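Local coordinates for Tas1 (Pseudomonas aeruginosa, PDB 6OX6), which is a type VI secreted toxin that pyrophosphorylates adenosine nucleotides to (p)ppApp, draining ADP and ATP from competing bacterial cells, at residues G276-K280 against I381-N385. Residues are numbered along the deposited sequence.
Sequences GRVAK and ILLGN
Start with residues 277-280 as an extended edge strand of a mixed sheet and set against them the last turn of a helix, Ile381 to Leu383, which opens at Gly384. Ala279 CA comes within 5.5 Å of Leu382 CA; Arg277 CA is 7.7 Å from Leu383 CA. Arg277 and Ala279 point their CB atoms toward the helix end, Val278 away, the usual strand alternation. Arg277 has the largest covered area, 71 Å² of 207 Å² in all. With chi1 and chi2 both t and chi3 m, its side chain reaches the carbonyls at the C-terminal end of helix 376-383: Arg277 CD lies 3.3 Å from Leu382 O, and the guanidinium lays one face over Leu383 O and Gly384 N, with Arg277 CZ 3.7 Å from Leu383 O. Ile381 O sits near the guanidinium plane, 3.2 Å from Arg277 NH2, but the angle is too poor for a hydrogen bond. This is an arginine set over a helix C-terminus, where its charge suits the partial negative charge. Gly384, at phi/psi 81/158, links two helices: a CB would jam against the preceding carbonyl and clash with Arg277 NH1, and it takes the N-cap position of helix 385-393. Leu382 (m, t) starts away from the strand, yet its CD2 returns to 3.5 Å from Ala279 CB. Strand 277-280 pairs antiparallel with 308-313; Val278 packs on helix 256-273, Leu382 and Leu383 on helix 367-373.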
ATOM      1  N   GLY A 276      -0.369  12.468 -18.867  1.00 62.06           N
ATOM      2  CA  GLY A 276       0.558  12.053 -17.839  1.00 60.87           C
ATOM      3  C   GLY A 276       1.618  11.070 -18.278  1.00 60.73           C
ATOM      4  O   GLY A 276       1.879  10.902 -19.472  1.00 62.69           O
ATOM      5  N   ARG A 277       2.282  10.459 -17.307  1.00 58.61           N
ATOM      6  CA  ARG A 277       3.343   9.512 -17.608  1.00 59.78           C
ATOM      7  C   ARG A 277       3.188   8.232 -16.809  1.00 52.70           C
ATOM      8  O   ARG A 277       2.495   8.196 -15.793  1.00 48.23           O
ATOM      9  CB  ARG A 277       4.712  10.139 -17.334  1.00 67.04           C
ATOM     10  CG  ARG A 277       5.837   9.129 -17.180  1.00 72.98           C
ATOM     11  CD  ARG A 277       6.946   9.670 -16.292  1.00 77.25           C
ATOM     12  NE  ARG A 277       7.907  10.471 -17.045  1.00 86.17           N
ATOM     13  CZ  ARG A 277       9.225  10.377 -16.911  1.00 93.37           C
ATOM     14  NH1 ARG A 277      10.025  11.147 -17.637  1.00 95.91           N
ATOM     15  NH2 ARG A 277       9.747   9.512 -16.052  1.00 95.03           N
ATOM     16  N   VAL A 278       3.817   7.164 -17.290  1.00 50.65           N
ATOM     17  CA  VAL A 278       3.734   5.871 -16.623  1.00 49.06           C
ATOM     18  C   VAL A 278       5.189   5.576 -16.288  1.00 52.34           C
ATOM     19  O   VAL A 278       6.056   5.591 -17.163  1.00 53.34           O
ATOM     20  CB  VAL A 278       2.966   4.845 -17.477  1.00 56.86           C
ATOM     21  CG1 VAL A 278       3.094   3.454 -16.877  1.00 53.89           C
ATOM     22  CG2 VAL A 278       1.504   5.248 -17.603  1.00 59.24           C
ATOM     23  N   ALA A 279       5.451   5.309 -15.013  1.00 51.42           N
ATOM     24  CA  ALA A 279       6.736   4.794 -14.564  1.00 49.15           C
ATOM     25  C   ALA A 279       6.574   3.284 -14.487  1.00 48.00           C
ATOM     26  O   ALA A 279       5.959   2.757 -13.554  1.00 46.10           O
ATOM     27  CB  ALA A 279       7.156   5.406 -13.228  1.00 47.96           C
ATOM     28  N   LYS A 280       7.083   2.593 -15.504  1.00 53.82           N
ATOM     29  CA  LYS A 280       7.084   1.142 -15.516  1.00 49.37           C
ATOM     30  C   LYS A 280       8.256   0.631 -14.695  1.00 49.54           C
ATOM     31  O   LYS A 280       9.261   1.317 -14.527  1.00 66.19           O
ATOM     32  CB  LYS A 280       7.174   0.613 -16.948  1.00 62.58           C
ATOM     33  CG  LYS A 280       6.063   1.070 -17.887  1.00 60.45           C
ATOM     34  CD  LYS A 280       6.258   0.409 -19.258  1.00 62.85           C
ATOM     35  CE  LYS A 280       5.216   0.836 -20.284  1.00 67.09           C
ATOM     36  NZ  LYS A 280       4.999   2.305 -20.231  1.00 69.99           N
ATOM     37  N   ILE A 381      13.209   9.544 -10.974  1.00 28.03           N
ATOM     38  CA  ILE A 381      12.855   8.454 -11.875  1.00 33.29           C
ATOM     39  C   ILE A 381      11.361   8.476 -12.176  1.00 34.16           C
ATOM     40  O   ILE A 381      10.946   8.354 -13.337  1.00 35.73           O
ATOM     41  CB  ILE A 381      13.278   7.107 -11.281  1.00 33.31           C
ATOM     42  CG1 ILE A 381      14.780   7.070 -11.027  1.00 33.32           C
ATOM     43  CG2 ILE A 381      12.843   5.965 -12.185  1.00 37.42           C
ATOM     44  CD1 ILE A 381      15.236   5.782 -10.388  1.00 31.34           C
ATOM     45  N   LEU A 382      10.525   8.616 -11.140  1.00 31.26           N
ATOM     46  CA  LEU A 382       9.076   8.581 -11.361  1.00 27.22           C
ATOM     47  C   LEU A 382       8.605   9.749 -12.220  1.00 31.42           C
ATOM     48  O   LEU A 382       7.755   9.576 -13.097  1.00 31.87           O
ATOM     49  CB  LEU A 382       8.335   8.601 -10.034  1.00 26.82           C
ATOM     50  CG  LEU A 382       8.546   7.384  -9.153  1.00 30.32           C
ATOM     51  CD1 LEU A 382       7.761   7.498  -7.849  1.00 31.03           C
ATOM     52  CD2 LEU A 382       8.131   6.146  -9.933  1.00 32.35           C
ATOM     53  N   LEU A 383       9.086  10.963 -11.928  1.00 31.84           N
ATOM     54  CA  LEU A 383       8.589  12.162 -12.594  1.00 32.21           C
ATOM     55  C   LEU A 383       9.375  12.524 -13.838  1.00 37.39           C
ATOM     56  O   LEU A 383       8.889  13.320 -14.653  1.00 39.47           O
ATOM     57  CB  LEU A 383       8.630  13.371 -11.652  1.00 28.67           C
ATOM     58  CG  LEU A 383       8.009  13.200 -10.263  1.00 29.56           C
ATOM     59  CD1 LEU A 383       8.089  14.533  -9.522  1.00 28.50           C
ATOM     60  CD2 LEU A 383       6.570  12.729 -10.352  1.00 31.58           C
ATOM     61  N   GLY A 384      10.575  11.985 -13.995  1.00 37.45           N
ATOM     62  CA  GLY A 384      11.506  12.543 -14.936  1.00 37.07           C
ATOM     63  C   GLY A 384      12.211  13.751 -14.349  1.00 38.88           C
ATOM     64  O   GLY A 384      11.739  14.400 -13.414  1.00 36.72           O
ATOM     65  N   ASN A 385      13.378  14.048 -14.921  1.00 41.37           N
ATOM     66  CA  ASN A 385      14.222  15.110 -14.391  1.00 45.60           C
ATOM     67  C   ASN A 385      13.543  16.464 -14.492  1.00 50.38           C
ATOM     68  O   ASN A 385      13.612  17.263 -13.555  1.00 52.69           O
ATOM     69  CB  ASN A 385      15.561  15.121 -15.122  1.00 46.37           C
ATOM     70  CG  ASN A 385      16.531  14.103 -14.554  1.00 45.85           C
ATOM     71  OD1 ASN A 385      16.524  13.842 -13.346  1.00 38.78           O
ATOM     72  ND2 ASN A 385      17.383  13.529 -15.414  1.00 48.69           N
TER